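Local coordinates for protein mandalate racemase/muconate lactonizing enzyme (Unidentified, PDB 4E4U) that probably catalyses an isomerase-type or related reaction on a so far undefined substrate, as a putative member of the mandelate racemase/muconate lactonizing enzyme family, at residues Gly19-Phe25 and Tyr311-Val315; Glu39-Ala43 and Asn282-Val286; Pro86-Met91 and Thr262-Glu266. One frame throughout, in Å; residues are numbered along the deposited sequence.

Interaction 1 of 3, residues Gly19-Phe25 and Tyr311-Val315; sequences GGMYWIF and YNGPV
Gly19-Phe25 turns through two glycines with positive phi (94/9 and 105/-175) and enters strand 22-30. Tyr311-Val315 is extended and then starts helix 314-325. Gly19 lies beside Tyr311 (CA-CA 4.8 Å), Trp23 beside Gly313 (5.8 Å). Tyr311, chi1 t, turns one ring face to Gly19, whose CA is 3.8 Å from the ring centroid, a CH-pi contact. Asn312 points its CB away; its carbonyl C is 3.4 Å from Trp23 NE1, which donates to Gly19 O (2.9 Å). Gly313, the N-cap, lays its CA on the Trp23 face, 3.6 Å from the six-membered ring centroid. A CB here would clash with Phe25. Pro314 CD touches Trp23 CZ3 (3.8 Å) and, at the ring edge, Phe25 CZ (4.2 Å). Val315 CG2 meets Phe25 CE1 at 3.6 Å. Trp23 and Phe25 both have chi1 m. The contact joins the N-terminal three-stranded sheet to a barrel helix start, the two-domain fold of the enolase superfamily.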
ATOM      1  N   GLY A  19     -37.705  18.678 -13.711  1.00 19.33           N
ATOM      2  CA  GLY A  19     -36.757  19.390 -12.877  1.00 18.16           C
ATOM      3  C   GLY A  19     -37.156  19.357 -11.412  1.00 17.67           C
ATOM      4  O   GLY A  19     -36.562  20.054 -10.589  1.00 17.85           O
ATOM      5  N   GLY A  20     -38.170  18.556 -11.083  1.00 17.98           N
ATOM      6  CA  GLY A  20     -38.527  18.331  -9.692  1.00 17.57           C
ATOM      7  C   GLY A  20     -39.783  19.043  -9.229  1.00 16.77           C
ATOM      8  O   GLY A  20     -40.473  19.683 -10.016  1.00 18.06           O
ATOM      9  N   MET A  21     -40.082  18.933  -7.937  1.00 15.90           N
ATOM     10  CA  MET A  21     -41.323  19.476  -7.394  1.00 15.47           C
ATOM     11  C   MET A  21     -41.293  20.981  -7.122  1.00 15.32           C
ATOM     12  O   MET A  21     -42.309  21.656  -7.252  1.00 15.74           O
ATOM     13  CB  MET A  21     -41.700  18.732  -6.110  1.00 16.55           C
ATOM     14  CG  MET A  21     -41.884  17.228  -6.282  1.00 19.25           C
ATOM     15  SD  MET A  21     -43.068  16.822  -7.581  1.00 22.12           S
ATOM     16  CE  MET A  21     -44.549  17.607  -6.961  1.00 22.32           C
ATOM     17  N   TYR A  22     -40.144  21.502  -6.716  1.00 14.11           N
ATOM     18  CA  TYR A  22     -40.041  22.919  -6.380  1.00 13.89           C
ATOM     19  C   TYR A  22     -38.606  23.370  -6.517  1.00 14.11           C
ATOM     20  O   TYR A  22     -37.681  22.566  -6.403  1.00 15.38           O
ATOM     21  CB  TYR A  22     -40.562  23.213  -4.958  1.00 13.83           C
ATOM     22  CG  TYR A  22     -39.939  22.324  -3.910  1.00 13.44           C
ATOM     23  CD1 TYR A  22     -38.691  22.623  -3.364  1.00 13.41           C
ATOM     24  CD2 TYR A  22     -40.575  21.163  -3.493  1.00 14.06           C
ATOM     25  CE1 TYR A  22     -38.099  21.789  -2.427  1.00 13.75           C
ATOM     26  CE2 TYR A  22     -39.999  20.331  -2.553  1.00 13.70           C
ATOM     27  CZ  TYR A  22     -38.761  20.641  -2.029  1.00 13.25           C
ATOM     28  OH  TYR A  22     -38.202  19.796  -1.103  1.00 14.38           O
ATOM     29  N   TRP A  23     -38.429  24.661  -6.765  1.00 13.96           N
ATOM     30  CA  TRP A  23     -37.101  25.260  -6.831  1.00 13.98           C
ATOM     31  C   TRP A  23     -36.976  26.320  -5.752  1.00 13.95           C
ATOM     32  O   TRP A  23     -37.898  27.109  -5.534  1.00 15.63           O
ATOM     33  CB  TRP A  23     -36.855  25.866  -8.213  1.00 14.59           C
ATOM     34  CG  TRP A  23     -36.928  24.857  -9.321  1.00 14.08           C
ATOM     35  CD1 TRP A  23     -36.636  23.519  -9.239  1.00 14.38           C
ATOM     36  CD2 TRP A  23     -37.340  25.093 -10.677  1.00 13.96           C
ATOM     37  NE1 TRP A  23     -36.827  22.918 -10.463  1.00 14.44           N
ATOM     38  CE2 TRP A  23     -37.259  23.862 -11.361  1.00 14.07           C
ATOM     39  CE3 TRP A  23     -37.760  26.231 -11.376  1.00 14.91           C
ATOM     40  CZ2 TRP A  23     -37.601  23.734 -12.712  1.00 14.96           C
ATOM     41  CZ3 TRP A  23     -38.090  26.102 -12.721  1.00 15.11           C
ATOM     42  CH2 TRP A  23     -38.008  24.866 -13.372  1.00 15.61           C
ATOM     43  N   ILE A  24     -35.833  26.320  -5.071  1.00 13.30           N
ATOM     44  CA  ILE A  24     -35.602  27.228  -3.958  1.00 12.90           C
ATOM     45  C   ILE A  24     -34.692  28.367  -4.389  1.00 13.68           C
ATOM     46  O   ILE A  24     -33.494  28.158  -4.597  1.00 13.44           O
ATOM     47  CB  ILE A  24     -34.944  26.494  -2.770  1.00 13.90           C
ATOM     48  CG1 ILE A  24     -35.774  25.277  -2.355  1.00 14.86           C
ATOM     49  CG2 ILE A  24     -34.764  27.446  -1.602  1.00 14.50           C
ATOM     50  CD1 ILE A  24     -35.072  24.381  -1.340  1.00 15.73           C
ATOM     51  N   PHE A  25     -35.251  29.569  -4.513  1.00 13.67           N
ATOM     52  CA  PHE A  25     -34.467  30.728  -4.929  1.00 13.73           C
ATOM     53  C   PHE A  25     -34.247  31.686  -3.772  1.00 13.52           C
ATOM     54  O   PHE A  25     -35.112  31.837  -2.908  1.00 14.74           O
ATOM     55  CB  PHE A  25     -35.159  31.482  -6.072  1.00 14.49           C
ATOM     56  CG  PHE A  25     -35.400  30.648  -7.299  1.00 15.02           C
ATOM     57  CD1 PHE A  25     -34.341  30.087  -8.000  1.00 15.46           C
ATOM     58  CD2 PHE A  25     -36.693  30.445  -7.768  1.00 15.55           C
ATOM     59  CE1 PHE A  25     -34.569  29.323  -9.137  1.00 16.04           C
ATOM     60  CE2 PHE A  25     -36.921  29.691  -8.901  1.00 16.24           C
ATOM     61  CZ  PHE A  25     -35.861  29.124  -9.585  1.00 16.18           C
ATOM     62  N   TYR A 311     -30.730  19.204 -11.838  1.00 14.37           N
ATOM     63  CA  TYR A 311     -32.114  18.751 -11.761  1.00 15.66           C
ATOM     64  C   TYR A 311     -32.857  19.739 -10.883  1.00 15.15           C
ATOM     65  O   TYR A 311     -33.295  19.422  -9.775  1.00 16.42           O
ATOM     66  CB  TYR A 311     -32.245  17.321 -11.215  1.00 18.76           C
ATOM     67  CG  TYR A 311     -33.619  16.756 -11.510  1.00 22.05           C
ATOM     68  CD1 TYR A 311     -34.004  16.483 -12.819  1.00 23.91           C
ATOM     69  CD2 TYR A 311     -34.547  16.535 -10.498  1.00 23.53           C
ATOM     70  CE1 TYR A 311     -35.262  15.996 -13.115  1.00 25.36           C
ATOM     71  CE2 TYR A 311     -35.818  16.037 -10.788  1.00 24.68           C
ATOM     72  CZ  TYR A 311     -36.163  15.768 -12.097  1.00 25.97           C
ATOM     73  OH  TYR A 311     -37.415  15.279 -12.399  1.00 28.98           O
ATOM     74  N   ASN A 312     -32.979  20.956 -11.395  1.00 14.17           N
ATOM     75  CA  ASN A 312     -33.453  22.084 -10.612  1.00 14.63           C
ATOM     76  C   ASN A 312     -33.675  23.251 -11.568  1.00 13.38           C
ATOM     77  O   ASN A 312     -33.773  23.031 -12.783  1.00 14.45           O
ATOM     78  CB  ASN A 312     -32.501  22.410  -9.435  1.00 15.10           C
ATOM     79  CG  ASN A 312     -31.042  22.522  -9.848  1.00 14.94           C
ATOM     80  OD1 ASN A 312     -30.329  21.520  -9.986  1.00 14.24           O
ATOM     81  ND2 ASN A 312     -30.579  23.752 -10.012  1.00 17.04           N
ATOM     82  N   GLY A 313     -33.749  24.473 -11.040  1.00 13.62           N
ATOM     83  CA  GLY A 313     -34.171  25.625 -11.821  1.00 13.86           C
ATOM     84  C   GLY A 313     -33.093  26.276 -12.672  1.00 13.65           C
ATOM     85  O   GLY A 313     -31.935  25.849 -12.684  1.00 13.80           O
ATOM     86  N   PRO A 314     -33.473  27.334 -13.396  1.00 13.60           N
ATOM     87  CA  PRO A 314     -32.543  27.972 -14.328  1.00 14.03           C
ATOM     88  C   PRO A 314     -31.516  28.869 -13.646  1.00 13.72           C
ATOM     89  O   PRO A 314     -30.544  29.256 -14.285  1.00 14.30           O
ATOM     90  CB  PRO A 314     -33.467  28.806 -15.224  1.00 14.32           C
ATOM     91  CG  PRO A 314     -34.620  29.126 -14.336  1.00 15.25           C
ATOM     92  CD  PRO A 314     -34.829  27.899 -13.498  1.00 14.76           C
ATOM     93  N   VAL A 315     -31.713  29.200 -12.374  1.00 13.30           N
ATOM     94  CA  VAL A 315     -30.720  30.015 -11.676  1.00 12.99           C
ATOM     95  C   VAL A 315     -29.494  29.161 -11.341  1.00 12.97           C
ATOM     96  O   VAL A 315     -28.358  29.556 -11.617  1.00 12.99           O
ATOM     97  CB  VAL A 315     -31.307  30.703 -10.426  1.00 13.27           C
ATOM     98  CG1 VAL A 315     -30.207  31.398  -9.632  1.00 14.04           C
ATOM     99  CG2 VAL A 315     -32.401  31.702 -10.833  1.00 14.15           C
TER

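Interaction 2 of 3, residues Glu39-Ala43 and Asn282-Val286; sequences EIYSA and NVARV
Tyr41 is the centre of this contact. Glu39-Ala43 runs on from strand 35-40, extended through Ser42; Ala43 departs from this (psi 21°). Asn282-Val286 is an irregular loop turn, with Arg285 N and Val286 N both donating to Asn282 O (2.9 and 3.0 Å). Tyr41 and Ala284 face each other at a CA-CA distance of 5.0 Å. Tyr41 N donates to Ala284 O at 3.0 Å, and their CB atoms pack at 3.7 Å. Ala284 CB also sits 3.3 Å from Glu39 O.

Tyr41 is t (chi1 -167°, chi2 72°). Its ring carries Asn282 ND2 over one face, 3.9 Å from CG. Asn282 is also t and makes an Asx turn: its OD1 accepts from Ala284 N at 2.8 Å. Its ND2 hydrogen-bonds His309 and Asn312. Arg285 runs t, t, then bends at chi3 (m). Its guanidinium face meets the Tyr41 ring edge, with NH1 3.5 Å from CE2. NH1 hydrogen-bonds Glu259 O. Two waters fill the gap to the backbone. Water 1 links Arg285 NE to Tyr41 O, both 2.8 Å. Water 2 accepts from Arg285 NH2 (3.0 Å) and Ala43 N (3.2 Å), and hydrogen-bonds Ser42 OG (2.9 Å). Glu39 is fully extended, t, t, and its carboxylate hydrogen-bonds Gly313 N and Gly316 N.

The contact ties the two domains of the enolase-superfamily fold: an edge strand of the N-terminal sheet meets the loop between barrel strand 278-279 and helix 289-301. Ile40 pairs with Ile24 of strand 22-30 and packs on helix 47-61, while Val283 packs on helix 314-325.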
ATOM      1  N   GLU A  39     -29.719  29.884  -6.174  1.00 11.89           N
ATOM      2  CA  GLU A  39     -30.583  28.722  -6.037  1.00 12.24           C
ATOM      3  C   GLU A  39     -29.941  27.735  -5.074  1.00 12.04           C
ATOM      4  O   GLU A  39     -28.715  27.586  -5.048  1.00 12.02           O
ATOM      5  CB  GLU A  39     -30.847  28.053  -7.393  1.00 13.24           C
ATOM      6  CG  GLU A  39     -31.808  26.876  -7.284  1.00 14.39           C
ATOM      7  CD  GLU A  39     -32.391  26.411  -8.606  1.00 14.47           C
ATOM      8  OE1 GLU A  39     -32.091  26.996  -9.673  1.00 14.87           O
ATOM      9  OE2 GLU A  39     -33.174  25.435  -8.565  1.00 15.34           O
ATOM     10  N   ILE A  40     -30.784  27.084  -4.278  1.00 11.68           N
ATOM     11  CA  ILE A  40     -30.365  26.125  -3.273  1.00 10.98           C
ATOM     12  C   ILE A  40     -30.832  24.731  -3.674  1.00 11.31           C
ATOM     13  O   ILE A  40     -31.999  24.548  -4.018  1.00 12.52           O
ATOM     14  CB  ILE A  40     -30.974  26.509  -1.913  1.00 11.31           C
ATOM     15  CG1 ILE A  40     -30.354  27.821  -1.428  1.00 12.14           C
ATOM     16  CG2 ILE A  40     -30.818  25.386  -0.890  1.00 12.66           C
ATOM     17  CD1 ILE A  40     -31.033  28.446  -0.235  1.00 13.11           C
ATOM     18  N   TYR A  41     -29.923  23.753  -3.639  1.00 11.47           N
ATOM     19  CA  TYR A  41     -30.273  22.373  -3.960  1.00 11.72           C
ATOM     20  C   TYR A  41     -30.148  21.558  -2.685  1.00 12.05           C
ATOM     21  O   TYR A  41     -29.041  21.222  -2.251  1.00 13.50           O
ATOM     22  CB  TYR A  41     -29.356  21.806  -5.045  1.00 12.36           C
ATOM     23  CG  TYR A  41     -29.829  20.503  -5.661  1.00 12.51           C
ATOM     24  CD1 TYR A  41     -30.918  20.487  -6.517  1.00 14.01           C
ATOM     25  CD2 TYR A  41     -29.178  19.302  -5.413  1.00 13.82           C
ATOM     26  CE1 TYR A  41     -31.358  19.315  -7.099  1.00 14.45           C
ATOM     27  CE2 TYR A  41     -29.610  18.116  -6.000  1.00 13.84           C
ATOM     28  CZ  TYR A  41     -30.706  18.134  -6.839  1.00 13.16           C
ATOM     29  OH  TYR A  41     -31.162  16.975  -7.435  1.00 13.45           O
ATOM     30  N   SER A  42     -31.286  21.275  -2.058  1.00 12.59           N
ATOM     31  CA  SER A  42     -31.299  20.532  -0.803  1.00 13.37           C
ATOM     32  C   SER A  42     -32.715  20.090  -0.501  1.00 13.48           C
ATOM     33  O   SER A  42     -33.625  20.918  -0.440  1.00 15.42           O
ATOM     34  CB  SER A  42     -30.800  21.417   0.341  1.00 14.42           C
ATOM     35  OG  SER A  42     -30.623  20.656   1.520  1.00 14.75           O
ATOM     36  N   ALA A  43     -32.901  18.791  -0.296  1.00 12.72           N
ATOM     37  CA  ALA A  43     -34.235  18.260  -0.030  1.00 13.62           C
ATOM     38  C   ALA A  43     -34.255  17.224   1.086  1.00 11.82           C
ATOM     39  O   ALA A  43     -35.178  16.415   1.166  1.00 12.92           O
ATOM     40  CB  ALA A  43     -34.856  17.696  -1.308  1.00 14.87           C
ATOM     41  N   ASN A 282     -23.094  19.553  -8.253  1.00 10.44           N
ATOM     42  CA  ASN A 282     -24.159  20.518  -8.468  1.00 10.56           C
ATOM     43  C   ASN A 282     -23.740  21.786  -7.735  1.00 10.31           C
ATOM     44  O   ASN A 282     -23.515  21.755  -6.511  1.00 10.43           O
ATOM     45  CB  ASN A 282     -25.498  19.986  -7.963  1.00 11.78           C
ATOM     46  CG  ASN A 282     -26.652  20.907  -8.302  1.00 11.67           C
ATOM     47  OD1 ASN A 282     -26.606  22.110  -8.019  1.00 13.37           O
ATOM     48  ND2 ASN A 282     -27.698  20.352  -8.901  1.00 12.35           N
ATOM     49  N   VAL A 283     -23.619  22.884  -8.473  0.68 10.49           N
ATOM     50  CA  VAL A 283     -23.105  24.135  -7.902  0.68 10.71           C
ATOM     51  C   VAL A 283     -23.991  24.678  -6.792  0.68 11.49           C
ATOM     52  O   VAL A 283     -23.535  25.468  -5.967  0.68 12.78           O
ATOM     53  CB  VAL A 283     -22.879  25.241  -8.967  0.68 11.64           C
ATOM     54  CG1 VAL A 283     -21.828  24.810  -9.969  0.68 13.01           C
ATOM     55  CG2 VAL A 283     -24.186  25.600  -9.678  0.68 11.69           C
ATOM     56  N   ALA A 284     -25.256  24.257  -6.783  1.00 11.01           N
ATOM     57  CA  ALA A 284     -26.213  24.671  -5.754  1.00 11.34           C
ATOM     58  C   ALA A 284     -26.206  23.762  -4.516  1.00 11.02           C
ATOM     59  O   ALA A 284     -26.979  23.972  -3.583  1.00 10.51           O
ATOM     60  CB  ALA A 284     -27.613  24.775  -6.348  1.00 11.64           C
ATOM     61  N   ARG A 285     -25.326  22.762  -4.510  1.00 10.55           N
ATOM     62  CA  ARG A 285     -25.148  21.871  -3.357  1.00 10.13           C
ATOM     63  C   ARG A 285     -23.733  21.884  -2.777  1.00  9.96           C
ATOM     64  O   ARG A 285     -23.561  21.713  -1.567  1.00 11.02           O
ATOM     65  CB  ARG A 285     -25.520  20.425  -3.726  1.00 10.69           C
ATOM     66  CG  ARG A 285     -24.975  19.362  -2.768  1.00 10.83           C
ATOM     67  CD  ARG A 285     -25.651  18.032  -2.983  1.00 10.50           C
ATOM     68  NE  ARG A 285     -26.925  17.979  -2.276  1.00 11.10           N
ATOM     69  CZ  ARG A 285     -27.923  17.145  -2.549  1.00 11.28           C
ATOM     70  NH1 ARG A 285     -27.842  16.292  -3.569  1.00 11.34           N
ATOM     71  NH2 ARG A 285     -29.013  17.172  -1.795  1.00 12.08           N
ATOM     72  N   VAL A 286     -22.715  22.056  -3.619  1.00 10.35           N
ATOM     73  CA  VAL A 286     -21.346  21.797  -3.159  1.00 10.18           C
ATOM     74  C   VAL A 286     -20.724  22.872  -2.278  1.00 10.22           C
ATOM     75  O   VAL A 286     -19.685  22.630  -1.665  1.00 10.87           O
ATOM     76  CB  VAL A 286     -20.362  21.477  -4.326  1.00 10.74           C
ATOM     77  CG1 VAL A 286     -20.793  20.223  -5.058  1.00 11.32           C
ATOM     78  CG2 VAL A 286     -20.213  22.666  -5.270  1.00 11.53           C
TER
HETATM   79  O   HOH W   1     -27.674  19.830  -0.264  1.00 13.41           O
HETATM   80  O   HOH W   2     -30.127  17.850   0.913  1.00 14.78           O

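Interaction 3 of 3, residues Pro86-Met91 and Thr262-Glu266; sequences PDLTMM and TTKYE
Pro86 and Asp87 lead into helix 88-109, and Thr262 leads into helix 263-272. Thr262 is extended and Thr263 has a positive phi (70/156). Nearest CA pairs are Pro86-Thr263 (7.0 Å) and Leu88-Thr262 (6.8 Å). The CA-CB bond of Pro86 points toward the second segment. Its CB is 3.9 Å from Thr262 CG2 and 3.4 Å from Glu266 OE2; its CG is 3.6 Å from Thr263 OG1. Glu266 (m, t) reaches back so that OE1 accepts from Thr262 N at 2.9 Å, while OE2 forms a salt bridge with Arg85 of a second subunit. Asp87 is the N-cap: OD1 accepts from Met90 N at 3.0 Å, and OD2 hydrogen-bonds Thr44 and Thr89 of that second subunit. Leu88 (t, p) brings CD1 to 3.9 Å from Thr262 CG2. Met91 N hydrogen-bonds Asp87 O (2.9 Å). Met91 CB lies 3.1 Å from Thr262 OG1; with chi1 and chi2 m, SD lies 3.5 Å from Thr263 CG2. Thr262 OG1 hydrogen-bonds Arg285 O. Two helix starts thus meet mainly through proline, leucine, methionine and threonine side chains, where the N-terminal domain abuts the TIM-like barrel of an enolase-superfamily subunit, beside a subunit interface.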
ATOM      1  N   PRO A  86     -18.818  18.662   6.601  1.00 10.49           N
ATOM      2  CA  PRO A  86     -19.978  19.004   5.768  1.00 11.00           C
ATOM      3  C   PRO A  86     -21.331  18.698   6.415  1.00 10.99           C
ATOM      4  O   PRO A  86     -21.554  17.568   6.860  1.00 11.58           O
ATOM      5  CB  PRO A  86     -19.775  18.137   4.522  1.00 12.32           C
ATOM      6  CG  PRO A  86     -18.288  17.956   4.448  1.00 12.27           C
ATOM      7  CD  PRO A  86     -17.858  17.801   5.891  1.00 10.94           C
ATOM      8  N   ASP A  87     -22.200  19.708   6.473  1.00 11.24           N
ATOM      9  CA  ASP A  87     -23.614  19.535   6.784  1.00 10.81           C
ATOM     10  C   ASP A  87     -24.348  19.762   5.463  1.00 10.81           C
ATOM     11  O   ASP A  87     -24.341  20.869   4.919  1.00 11.63           O
ATOM     12  CB  ASP A  87     -24.074  20.523   7.867  1.00 11.87           C
ATOM     13  CG  ASP A  87     -25.574  20.424   8.151  1.00 12.96           C
ATOM     14  OD1 ASP A  87     -26.374  20.578   7.194  1.00 14.62           O
ATOM     15  OD2 ASP A  87     -25.956  20.203   9.328  1.00 13.53           O
ATOM     16  N   LEU A  88     -24.952  18.703   4.939  1.00 10.73           N
ATOM     17  CA  LEU A  88     -25.459  18.710   3.569  1.00 10.67           C
ATOM     18  C   LEU A  88     -26.470  19.837   3.300  1.00 10.48           C
ATOM     19  O   LEU A  88     -26.401  20.511   2.271  1.00 11.11           O
ATOM     20  CB  LEU A  88     -26.081  17.351   3.248  1.00 11.11           C
ATOM     21  CG  LEU A  88     -26.554  17.134   1.812  1.00 11.21           C
ATOM     22  CD1 LEU A  88     -25.381  17.112   0.836  1.00 12.19           C
ATOM     23  CD2 LEU A  88     -27.339  15.844   1.729  1.00 12.26           C
ATOM     24  N   THR A  89     -27.408  20.049   4.217  1.00 10.96           N
ATOM     25  CA  THR A  89     -28.394  21.105   4.013  1.00 11.09           C
ATOM     26  C   THR A  89     -27.739  22.477   4.096  1.00 10.71           C
ATOM     27  O   THR A  89     -28.030  23.352   3.275  1.00 11.15           O
ATOM     28  CB  THR A  89     -29.576  20.991   4.997  1.00 12.09           C
ATOM     29  OG1 THR A  89     -30.274  19.764   4.756  1.00 13.06           O
ATOM     30  CG2 THR A  89     -30.543  22.152   4.830  1.00 13.06           C
ATOM     31  N   MET A  90     -26.833  22.660   5.055  1.00 10.64           N
ATOM     32  CA  MET A  90     -26.140  23.942   5.188  1.00 10.21           C
ATOM     33  C   MET A  90     -25.354  24.249   3.926  1.00 10.00           C
ATOM     34  O   MET A  90     -25.329  25.386   3.465  1.00 11.03           O
ATOM     35  CB  MET A  90     -25.196  23.933   6.390  1.00 10.38           C
ATOM     36  CG  MET A  90     -24.294  25.165   6.476  1.00 10.95           C
ATOM     37  SD  MET A  90     -25.195  26.730   6.610  1.00 11.25           S
ATOM     38  CE  MET A  90     -25.115  26.984   8.383  1.00 11.49           C
ATOM     39  N   MET A  91     -24.714  23.236   3.354  1.00  9.73           N
ATOM     40  CA  MET A  91     -23.947  23.461   2.144  1.00  9.72           C
ATOM     41  C   MET A  91     -24.837  23.862   0.971  1.00  9.79           C
ATOM     42  O   MET A  91     -24.464  24.727   0.177  1.00 10.40           O
ATOM     43  CB  MET A  91     -23.082  22.255   1.821  1.00 10.24           C
ATOM     44  CG  MET A  91     -21.926  22.055   2.802  1.00 11.20           C
ATOM     45  SD  MET A  91     -20.718  23.399   2.819  1.00 12.19           S
ATOM     46  CE  MET A  91     -21.285  24.428   4.172  1.00 12.42           C
ATOM     47  N   THR A 262     -20.731  16.950  -1.388  1.00  9.95           N
ATOM     48  CA  THR A 262     -20.614  18.372  -1.131  1.00 10.22           C
ATOM     49  C   THR A 262     -19.246  18.707  -0.547  1.00 10.21           C
ATOM     50  O   THR A 262     -18.686  17.927   0.226  1.00 10.40           O
ATOM     51  CB  THR A 262     -21.742  18.871  -0.195  1.00 10.41           C
ATOM     52  OG1 THR A 262     -21.632  20.291  -0.046  1.00 11.50           O
ATOM     53  CG2 THR A 262     -21.686  18.179   1.174  1.00 11.64           C
ATOM     54  N   THR A 263     -18.741  19.885  -0.914  1.00 10.11           N
ATOM     55  CA  THR A 263     -17.424  20.418  -0.543  1.00 10.47           C
ATOM     56  C   THR A 263     -16.237  19.716  -1.188  1.00  9.28           C
ATOM     57  O   THR A 263     -16.295  18.536  -1.562  1.00  9.93           O
ATOM     58  CB  THR A 263     -17.153  20.481   0.994  1.00 11.04           C
ATOM     59  OG1 THR A 263     -16.687  19.211   1.483  1.00 10.95           O
ATOM     60  CG2 THR A 263     -18.372  20.963   1.778  1.00 11.80           C
ATOM     61  N   LYS A 264     -15.138  20.457  -1.276  1.00  9.50           N
ATOM     62  CA  LYS A 264     -13.887  19.925  -1.788  1.00  9.98           C
ATOM     63  C   LYS A 264     -13.370  18.757  -0.949  1.00  9.77           C
ATOM     64  O   LYS A 264     -12.666  17.899  -1.465  1.00 10.75           O
ATOM     65  CB  LYS A 264     -12.843  21.036  -1.846  1.00 11.13           C
ATOM     66  CG  LYS A 264     -12.547  21.676  -0.494  1.00 11.77           C
ATOM     67  CD  LYS A 264     -11.825  23.010  -0.685  1.00 12.81           C
ATOM     68  CE  LYS A 264     -11.715  23.805   0.607  1.00 13.31           C
ATOM     69  NZ  LYS A 264     -13.059  24.246   1.102  1.00 13.31           N
ATOM     70  N   TYR A 265     -13.718  18.713   0.332  1.00  9.20           N
ATOM     71  CA  TYR A 265     -13.230  17.644   1.199  1.00  9.83           C
ATOM     72  C   TYR A 265     -13.787  16.277   0.798  1.00  9.68           C
ATOM     73  O   TYR A 265     -13.078  15.277   0.827  1.00 11.28           O
ATOM     74  CB  TYR A 265     -13.547  17.960   2.658  1.00 10.88           C
ATOM     75  CG  TYR A 265     -12.969  19.284   3.098  1.00 11.44           C
ATOM     76  CD1 TYR A 265     -11.597  19.437   3.277  1.00 11.38           C
ATOM     77  CD2 TYR A 265     -13.788  20.384   3.328  1.00 12.33           C
ATOM     78  CE1 TYR A 265     -11.059  20.655   3.676  1.00 12.27           C
ATOM     79  CE2 TYR A 265     -13.257  21.600   3.727  1.00 12.35           C
ATOM     80  CZ  TYR A 265     -11.899  21.726   3.903  1.00 13.08           C
ATOM     81  OH  TYR A 265     -11.384  22.934   4.298  1.00 15.97           O
ATOM     82  N   GLU A 266     -15.057  16.238   0.406  1.00  9.30           N
ATOM     83  CA  GLU A 266     -15.666  14.984  -0.026  1.00  8.81           C
ATOM     84  C   GLU A 266     -15.159  14.555  -1.394  1.00  8.92           C
ATOM     85  O   GLU A 266     -14.897  13.376  -1.627  1.00 10.17           O
ATOM     86  CB  GLU A 266     -17.193  15.074  -0.008  1.00  9.72           C
ATOM     87  CG  GLU A 266     -17.733  15.191   1.398  1.00 10.18           C
ATOM     88  CD  GLU A 266     -19.251  15.119   1.494  1.00 11.03           C
ATOM     89  OE1 GLU A 266     -19.934  14.853   0.475  1.00 10.98           O
ATOM     90  OE2 GLU A 266     -19.764  15.324   2.615  1.00 11.91           O
TER

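All three contacts are buried and join the N-terminal domain to the barrel domain. Interactions 1 and 2 share the N-terminal sheet, in which strands 22-30 and 35-40 are neighbours. Their centres are 9 Å apart. Interaction 3 brings together two helix starts, whereas interaction 1 sets a strand on one. It touches interaction 2 where Val286 O lies 3.0 Å from Thr263 N, a probable hydrogen bond, but stays about 8 Å from interaction 1 at the nearest atoms. Interaction 1 is aromatic and apolar. Interaction 2, nearest the chain centre, adds a backbone hydrogen bond and bridging waters. Interaction 3 is mostly side-chain packing without a hydrogen bond between its segments; it lies farthest from that centre and borders other subunits.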